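Local coordinates for beta-N-acetylhexosaminidase (Thermotoga neapolitana, PDB 5BZA), which probably hydrolyses terminal non-reducing N-acetyl-D-hexosamine residues from N-acetyl-beta-D-hexosaminides, as a thermophile's member of glycoside hydrolase family 3, at residues Phe9-Asp14 with Tyr27-Val32; Asp245-Lys250 with Asn271-Asp276. All blocks are in the same frame, centred on the assembly; numbering follows the deposited sequence.

Contact 1: residues Phe9-Asp14 with Tyr27-Val32; sequences FFCGFD and YRPAGV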
ATOM      1  N   PHE B   9     -26.922  -2.789 -11.571  1.00 14.48           N
ATOM      2  CA  PHE B   9     -25.971  -1.720 -11.879  1.00 13.51           C
ATOM      3  C   PHE B   9     -24.692  -1.786 -11.074  1.00 12.40           C
ATOM      4  O   PHE B   9     -24.712  -2.073  -9.876  1.00 14.24           O
ATOM      5  CB  PHE B   9     -26.617  -0.355 -11.681  1.00 12.92           C
ATOM      6  CG  PHE B   9     -27.683  -0.084 -12.696  1.00 16.66           C
ATOM      7  CD1 PHE B   9     -27.334   0.290 -13.987  1.00 15.36           C
ATOM      8  CD2 PHE B   9     -29.031  -0.233 -12.370  1.00 16.79           C
ATOM      9  CE1 PHE B   9     -28.303   0.512 -14.921  1.00 17.34           C
ATOM     10  CE2 PHE B   9     -30.014   0.004 -13.313  1.00 17.76           C
ATOM     11  CZ  PHE B   9     -29.653   0.373 -14.586  1.00 20.53           C
ATOM     12  N   PHE B  10     -23.599  -1.482 -11.768  1.00 10.61           N
ATOM     13  CA  PHE B  10     -22.271  -1.452 -11.220  1.00  8.56           C
ATOM     14  C   PHE B  10     -21.747  -0.061 -11.538  1.00 11.27           C
ATOM     15  O   PHE B  10     -21.590   0.264 -12.713  1.00 10.43           O
ATOM     16  CB  PHE B  10     -21.367  -2.523 -11.851  1.00  9.36           C
ATOM     17  CG  PHE B  10     -20.351  -3.097 -10.879  1.00  7.96           C
ATOM     18  CD1 PHE B  10     -19.391  -2.256 -10.274  1.00  7.04           C
ATOM     19  CD2 PHE B  10     -20.334  -4.466 -10.589  1.00 11.01           C
ATOM     20  CE1 PHE B  10     -18.435  -2.773  -9.383  1.00  8.93           C
ATOM     21  CE2 PHE B  10     -19.379  -4.991  -9.678  1.00  7.57           C
ATOM     22  CZ  PHE B  10     -18.431  -4.135  -9.077  1.00  6.95           C
ATOM     23  N   CYS B  11     -21.491   0.771 -10.524  1.00 11.03           N
ATOM     24  CA  CYS B  11     -21.117   2.185 -10.795  1.00 11.33           C
ATOM     25  C   CYS B  11     -19.708   2.595 -10.387  1.00  8.57           C
ATOM     26  O   CYS B  11     -19.269   2.315  -9.277  1.00 12.19           O
ATOM     27  CB  CYS B  11     -22.079   3.177 -10.101  1.00  8.76           C
ATOM     28  SG  CYS B  11     -23.875   2.976 -10.424  1.00 12.29           S
ATOM     29  N   GLY B  12     -19.052   3.328 -11.266  1.00  9.86           N
ATOM     30  CA  GLY B  12     -17.739   3.886 -11.026  1.00  9.39           C
ATOM     31  C   GLY B  12     -17.856   5.210 -10.268  1.00 12.57           C
ATOM     32  O   GLY B  12     -18.799   6.002 -10.495  1.00  9.29           O
ATOM     33  N   PHE B  13     -16.938   5.393  -9.307  1.00  9.43           N
ATOM     34  CA  PHE B  13     -16.877   6.584  -8.471  1.00  9.70           C
ATOM     35  C   PHE B  13     -15.522   7.209  -8.549  1.00 11.43           C
ATOM     36  O   PHE B  13     -14.529   6.607  -8.144  1.00 11.43           O
ATOM     37  CB  PHE B  13     -17.199   6.248  -7.041  1.00  9.25           C
ATOM     38  CG  PHE B  13     -18.608   5.829  -6.830  1.00  9.50           C
ATOM     39  CD1 PHE B  13     -18.999   4.512  -7.061  1.00  8.89           C
ATOM     40  CD2 PHE B  13     -19.545   6.728  -6.363  1.00  7.06           C
ATOM     41  CE1 PHE B  13     -20.273   4.117  -6.829  1.00  9.02           C
ATOM     42  CE2 PHE B  13     -20.827   6.322  -6.124  1.00  8.44           C
ATOM     43  CZ  PHE B  13     -21.181   5.020  -6.356  1.00  6.93           C
ATOM     44  N   ASP B  14     -15.504   8.418  -9.091  1.00 11.03           N
ATOM     45  CA  ASP B  14     -14.300   9.183  -9.304  1.00 16.65           C
ATOM     46  C   ASP B  14     -14.238  10.274  -8.227  1.00 16.05           C
ATOM     47  O   ASP B  14     -13.314  11.097  -8.177  1.00 15.08           O
ATOM     48  CB  ASP B  14     -14.331   9.761 -10.722  1.00 16.76           C
ATOM     49  CG  ASP B  14     -12.970  10.114 -11.240  1.00 21.93           C
ATOM     50  OD1 ASP B  14     -12.026   9.288 -11.070  1.00 18.92           O
ATOM     51  OD2 ASP B  14     -12.855  11.183 -11.893  1.00 27.76           O
ATOM     52  N   TYR B  27     -30.724   4.579  -5.184  1.00 17.38           N
ATOM     53  CA  TYR B  27     -30.848   3.487  -6.161  1.00 19.53           C
ATOM     54  C   TYR B  27     -30.334   2.127  -5.721  1.00 18.18           C
ATOM     55  O   TYR B  27     -30.658   1.120  -6.351  1.00 18.53           O
ATOM     56  CB  TYR B  27     -30.155   3.888  -7.458  1.00 18.54           C
ATOM     57  CG  TYR B  27     -30.794   5.098  -8.075  1.00 17.05           C
ATOM     58  CD1 TYR B  27     -31.962   4.993  -8.819  1.00 17.12           C
ATOM     59  CD2 TYR B  27     -30.283   6.374  -7.833  1.00 18.99           C
ATOM     60  CE1 TYR B  27     -32.558   6.135  -9.377  1.00 16.02           C
ATOM     61  CE2 TYR B  27     -30.864   7.500  -8.384  1.00 17.20           C
ATOM     62  CZ  TYR B  27     -31.992   7.378  -9.150  1.00 16.97           C
ATOM     63  OH  TYR B  27     -32.558   8.526  -9.674  1.00 21.26           O
ATOM     64  N   ARG B  28     -29.533   2.105  -4.661  1.00 15.82           N
ATOM     65  CA  ARG B  28     -28.941   0.868  -4.135  1.00 17.10           C
ATOM     66  C   ARG B  28     -28.236   0.056  -5.270  1.00 16.70           C
ATOM     67  O   ARG B  28     -28.553  -1.124  -5.496  1.00 17.51           O
ATOM     68  CB  ARG B  28     -30.021  -0.010  -3.480  1.00 17.87           C
ATOM     69  CG  ARG B  28     -30.894   0.665  -2.410  1.00 20.18           C
ATOM     70  CD  ARG B  28     -30.113   1.195  -1.222  1.00 27.86           C
ATOM     71  NE  ARG B  28     -30.958   2.056  -0.379  1.00 37.15           N
ATOM     72  CZ  ARG B  28     -30.568   2.616   0.769  1.00 34.73           C
ATOM     73  NH1 ARG B  28     -29.344   2.386   1.233  1.00 32.91           N
ATOM     74  NH2 ARG B  28     -31.405   3.401   1.450  1.00 32.06           N
ATOM     75  N   PRO B  29     -27.260   0.666  -5.971  1.00 14.63           N
ATOM     76  CA  PRO B  29     -26.524  -0.172  -6.920  1.00 15.14           C
ATOM     77  C   PRO B  29     -25.827  -1.277  -6.177  1.00 14.05           C
ATOM     78  O   PRO B  29     -25.315  -1.005  -5.080  1.00 17.80           O
ATOM     79  CB  PRO B  29     -25.501   0.782  -7.536  1.00 13.62           C
ATOM     80  CG  PRO B  29     -25.337   1.868  -6.479  1.00 16.77           C
ATOM     81  CD  PRO B  29     -26.680   2.011  -5.848  1.00 15.59           C
ATOM     82  N   ALA B  30     -25.756  -2.468  -6.759  1.00 11.80           N
ATOM     83  CA  ALA B  30     -25.145  -3.582  -6.069  1.00 12.88           C
ATOM     84  C   ALA B  30     -23.627  -3.518  -6.192  1.00 10.83           C
ATOM     85  O   ALA B  30     -22.906  -4.075  -5.342  1.00 10.11           O
ATOM     86  CB  ALA B  30     -25.673  -4.907  -6.625  1.00 13.60           C
ATOM     87  N   GLY B  31     -23.131  -2.797  -7.197  1.00 10.36           N
ATOM     88  CA  GLY B  31     -21.701  -2.775  -7.461  1.00  9.58           C
ATOM     89  C   GLY B  31     -21.063  -1.390  -7.412  1.00 10.98           C
ATOM     90  O   GLY B  31     -21.647  -0.417  -7.920  1.00 10.21           O
ATOM     91  N   VAL B  32     -19.858  -1.321  -6.814  1.00  8.33           N
ATOM     92  CA  VAL B  32     -19.128  -0.084  -6.632  1.00  7.91           C
ATOM     93  C   VAL B  32     -17.727  -0.317  -7.179  1.00  8.25           C
ATOM     94  O   VAL B  32     -17.006  -1.232  -6.745  1.00  8.94           O
ATOM     95  CB  VAL B  32     -19.062   0.342  -5.094  1.00  9.33           C
ATOM     96  CG1 VAL B  32     -18.033   1.468  -4.852  1.00  9.87           C
ATOM     97  CG2 VAL B  32     -20.433   0.766  -4.567  1.00 13.56           C
TER
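A chi1 of -146°, short of fully anti to the backbone N, folds the Phe10 ring back over the neighbouring strand, while Cys11 and Phe13 both carry their gamma atom anti to the carbonyl carbon and Val32 holds CG1 anti to the backbone N. The Phe10 ring lies flat on Gly31, whose CA sits 3.5 Å from the ring centroid and only 5° off its normal, a CH-pi contact. A CB on Gly31 would run into ring atom CD2, so the missing side chain is what lets the ring settle there. Farther along the ring, CE1 comes to 3.3 Å from Val32 N. Alongside this ring contact the strands pair in parallel: Gly31 N gives Phe9 O a hydrogen bond of 3.2 Å in the carbonyl plane. The one from Cys11 N to Gly31 O is shorter, 2.9 Å, and nearly straight, though the donor stands above the carbonyl plane. Ala30 N adds a weak bond to the same Phe9 O. On the other face of the sheet, Cys11 SG packs on Pro29 CB at 4.0 Å, and the Phe13 ring crosses Val32 at about a right angle, CD1 3.9 Å from CG1. The pairing closes the beta-alpha-beta unit of strand 9-13, helix 18-27 and strand 31-34; helix 281-293 packs on Phe9 and Cys11 through Leu281, and Phe10 reaches Ile59 and Ser61 of strand 59-62.

Contact 2: residues Asp245-Lys250 with Asn271-Asp276; sequences DAMEMK and NMILLD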
ATOM      1  N   ASP B 245     -18.726  -3.953 -20.244  1.00 11.47           N
ATOM      2  CA  ASP B 245     -17.700  -2.926 -20.046  1.00 14.05           C
ATOM      3  C   ASP B 245     -18.496  -1.612 -19.866  1.00 12.30           C
ATOM      4  O   ASP B 245     -19.716  -1.616 -20.022  1.00 12.91           O
ATOM      5  CB  ASP B 245     -16.703  -2.846 -21.207  1.00 14.15           C
ATOM      6  CG  ASP B 245     -15.363  -2.272 -20.773  1.00 15.83           C
ATOM      7  OD1 ASP B 245     -15.311  -1.719 -19.645  1.00 20.11           O
ATOM      8  OD2 ASP B 245     -14.369  -2.325 -21.550  1.00 15.75           O
ATOM      9  N   ALA B 246     -17.855  -0.498 -19.526  1.00 15.23           N
ATOM     10  CA  ALA B 246     -18.626   0.722 -19.166  1.00 13.12           C
ATOM     11  C   ALA B 246     -19.463   1.223 -20.342  1.00 15.44           C
ATOM     12  O   ALA B 246     -18.936   1.511 -21.412  1.00 18.92           O
ATOM     13  CB  ALA B 246     -17.702   1.826 -18.677  1.00 15.20           C
ATOM     14  N   MET B 247     -20.775   1.344 -20.134  1.00 13.87           N
ATOM     15  CA  MET B 247     -21.704   1.639 -21.252  1.00 15.43           C
ATOM     16  C   MET B 247     -21.506   3.005 -21.878  1.00 15.54           C
ATOM     17  O   MET B 247     -21.879   3.213 -23.024  1.00 18.60           O
ATOM     18  CB  MET B 247     -23.155   1.534 -20.780  1.00 16.19           C
ATOM     19  CG  MET B 247     -23.649   0.136 -20.597  1.00 15.85           C
ATOM     20  SD  MET B 247     -23.675  -0.846 -22.123  1.00 13.14           S
ATOM     21  CE  MET B 247     -24.539  -2.279 -21.480  1.00 12.13           C
ATOM     22  N   GLU B 248     -20.946   3.943 -21.116  1.00 16.20           N
ATOM     23  CA  GLU B 248     -20.784   5.313 -21.583  1.00 12.61           C
ATOM     24  C   GLU B 248     -19.689   5.359 -22.635  1.00 13.54           C
ATOM     25  O   GLU B 248     -19.597   6.323 -23.369  1.00 13.55           O
ATOM     26  CB  GLU B 248     -20.425   6.273 -20.426  1.00 11.48           C
ATOM     27  CG  GLU B 248     -21.519   6.414 -19.352  1.00 14.26           C
ATOM     28  CD  GLU B 248     -21.275   5.484 -18.177  1.00 13.86           C
ATOM     29  OE1 GLU B 248     -20.643   4.422 -18.406  1.00 11.33           O
ATOM     30  OE2 GLU B 248     -21.683   5.820 -17.027  1.00 11.72           O
ATOM     31  N   MET B 249     -18.836   4.347 -22.687  1.00 10.80           N
ATOM     32  CA  MET B 249     -17.772   4.370 -23.668  1.00 16.77           C
ATOM     33  C   MET B 249     -18.307   4.558 -25.127  1.00 16.86           C
ATOM     34  O   MET B 249     -19.386   4.084 -25.497  1.00 15.80           O
ATOM     35  CB  MET B 249     -16.926   3.114 -23.571  1.00 21.47           C
ATOM     36  CG  MET B 249     -15.793   3.192 -22.564  1.00 26.46           C
ATOM     37  SD  MET B 249     -14.878   1.624 -22.419  1.00 24.67           S
ATOM     38  CE  MET B 249     -16.070   0.672 -21.630  1.00 15.97           C
ATOM     39  N   LYS B 250     -17.545   5.316 -25.902  1.00 18.17           N
ATOM     40  CA  LYS B 250     -17.949   5.823 -27.201  1.00 20.64           C
ATOM     41  C   LYS B 250     -18.365   4.689 -28.142  1.00 22.55           C
ATOM     42  O   LYS B 250     -19.325   4.826 -28.897  1.00 20.80           O
ATOM     43  CB  LYS B 250     -16.784   6.614 -27.797  1.00 28.75           C
ATOM     44  CG  LYS B 250     -16.863   8.110 -27.593  1.00 30.47           C
ATOM     45  CD  LYS B 250     -15.481   8.764 -27.763  1.00 32.36           C
ATOM     46  CE  LYS B 250     -15.541  10.246 -27.458  1.00 38.60           C
ATOM     47  NZ  LYS B 250     -16.700  10.862 -28.192  1.00 39.72           N
ATOM     48  N   ASN B 271     -26.115  -9.423 -17.031  1.00 12.74           N
ATOM     49  CA  ASN B 271     -26.652  -9.245 -15.695  1.00 13.84           C
ATOM     50  C   ASN B 271     -26.414  -7.852 -15.108  1.00 13.47           C
ATOM     51  O   ASN B 271     -27.327  -7.237 -14.575  1.00 14.88           O
ATOM     52  CB  ASN B 271     -26.054 -10.257 -14.735  1.00 14.49           C
ATOM     53  CG  ASN B 271     -26.270 -11.672 -15.166  1.00 16.42           C
ATOM     54  OD1 ASN B 271     -25.321 -12.475 -15.140  1.00 17.66           O
ATOM     55  ND2 ASN B 271     -27.518 -12.018 -15.516  1.00 16.45           N
ATOM     56  N   MET B 272     -25.180  -7.365 -15.139  1.00 12.73           N
ATOM     57  CA  MET B 272     -24.936  -6.068 -14.539  1.00  9.91           C
ATOM     58  C   MET B 272     -24.418  -5.080 -15.530  1.00  8.98           C
ATOM     59  O   MET B 272     -23.407  -5.314 -16.189  1.00  7.73           O
ATOM     60  CB  MET B 272     -23.938  -6.151 -13.372  1.00 11.18           C
ATOM     61  CG  MET B 272     -24.455  -6.881 -12.169  1.00 11.84           C
ATOM     62  SD  MET B 272     -23.413  -6.725 -10.688  1.00 16.39           S
ATOM     63  CE  MET B 272     -24.007  -5.158 -10.041  1.00 13.84           C
ATOM     64  N   ILE B 273     -25.078  -3.933 -15.566  1.00  9.33           N
ATOM     65  CA  ILE B 273     -24.625  -2.825 -16.395  1.00 11.34           C
ATOM     66  C   ILE B 273     -23.564  -1.978 -15.676  1.00 14.43           C
ATOM     67  O   ILE B 273     -23.840  -1.433 -14.618  1.00 11.90           O
ATOM     68  CB  ILE B 273     -25.807  -1.977 -16.798  1.00 10.90           C
ATOM     69  CG1 ILE B 273     -26.706  -2.859 -17.678  1.00 10.74           C
ATOM     70  CG2 ILE B 273     -25.313  -0.728 -17.484  1.00 10.04           C
ATOM     71  CD1 ILE B 273     -28.079  -2.317 -17.978  1.00 11.16           C
ATOM     72  N   LEU B 274     -22.355  -1.899 -16.245  1.00 13.19           N
ATOM     73  CA  LEU B 274     -21.286  -1.099 -15.668  1.00 11.22           C
ATOM     74  C   LEU B 274     -21.343   0.346 -16.209  1.00 13.29           C
ATOM     75  O   LEU B 274     -21.368   0.561 -17.427  1.00 13.70           O
ATOM     76  CB  LEU B 274     -19.928  -1.754 -15.949  1.00 10.32           C
ATOM     77  CG  LEU B 274     -18.672  -1.045 -15.424  1.00 11.47           C
ATOM     78  CD1 LEU B 274     -18.573  -1.212 -13.879  1.00 12.19           C
ATOM     79  CD2 LEU B 274     -17.381  -1.497 -16.063  1.00  9.19           C
ATOM     80  N   LEU B 275     -21.497   1.321 -15.304  1.00 12.47           N
ATOM     81  CA  LEU B 275     -21.379   2.761 -15.620  1.00 11.92           C
ATOM     82  C   LEU B 275     -20.086   3.316 -15.118  1.00 11.81           C
ATOM     83  O   LEU B 275     -19.758   3.080 -13.965  1.00 12.84           O
ATOM     84  CB  LEU B 275     -22.500   3.560 -14.991  1.00  9.15           C
ATOM     85  CG  LEU B 275     -23.860   3.023 -15.388  1.00 14.82           C
ATOM     86  CD1 LEU B 275     -24.933   3.781 -14.660  1.00 12.31           C
ATOM     87  CD2 LEU B 275     -23.991   3.134 -16.947  1.00 13.29           C
ATOM     88  N   ASP B 276     -19.380   4.107 -15.909  1.00 10.16           N
ATOM     89  CA  ASP B 276     -18.101   4.598 -15.428  1.00 13.61           C
ATOM     90  C   ASP B 276     -18.288   5.894 -14.641  1.00 12.11           C
ATOM     91  O   ASP B 276     -17.306   6.502 -14.221  1.00 10.20           O
ATOM     92  CB  ASP B 276     -17.073   4.767 -16.571  1.00  8.51           C
ATOM     93  CG  ASP B 276     -17.442   5.856 -17.531  1.00 12.56           C
ATOM     94  OD1 ASP B 276     -18.569   6.365 -17.442  1.00 13.05           O
ATOM     95  OD2 ASP B 276     -16.616   6.182 -18.417  1.00 18.40           O
TER
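The carboxylates of Glu248 and Asp276 meet obliquely, their planes 41° apart, and Asp276 N approaches Glu248 OE1 from above the latter's plane in a 2.8 Å hydrogen bond. Asp276 OD1 stands only 3.0 Å from Glu248 OE1, two acceptors whose crowding is likely to raise the proton affinity of one. The bend at chi2 of Glu248 (96°) turns the carboxylate back to the end of strand 273-275, where OE2 lies 3.1 Å from Leu275 CB and takes a weak hydrogen bond from Asn277 N. An alanine in place of Glu248 would remove the acceptor for Asp276 N and probably loosen the turn from the strand end. Ala246-Met249 form a type I beta turn in the loop after strand 241-243 of the TIM-barrel-type domain, and Met247 N donates a hydrogen bond to Leu274 O at 2.9 Å, nearly along the C=O axis. Bent at chi2, the Met247 side chain runs roughly perpendicular to that of Ile273, CG 3.6 Å from CG2, both packing against Phe265 of helix 258-268. Asp245 lies alongside Leu274; its OD1 accepts a 2.8 Å hydrogen bond from Ala246 N, above the carboxylate plane, and with His161 the aspartate forms a cadmium site.

Overall arrangement
Both segments of contact 1 precede those of contact 2 in the sequence, yet the contact centres lie about 11 Å apart, because strands 9-13 and 273-275 are neighbours in the parallel sheet of the N-terminal family 3 domain. Strand 9-13 is shared between two partners: strand 31-34 on one flank, in contact 1, and strand 273-275 on the other, where Phe10 O and Leu275 N, and Gly12 N and Leu275 O, are probably hydrogen-bonded, each at 2.8 Å. Strand 273-275, the sheet's eighth along the chain, thus pairs with its first, as expected where a TIM-type barrel closes. Contact 2 then ties that strand to the loop after strand 241-243, linking this buried pairing to the metal-binding Asp245.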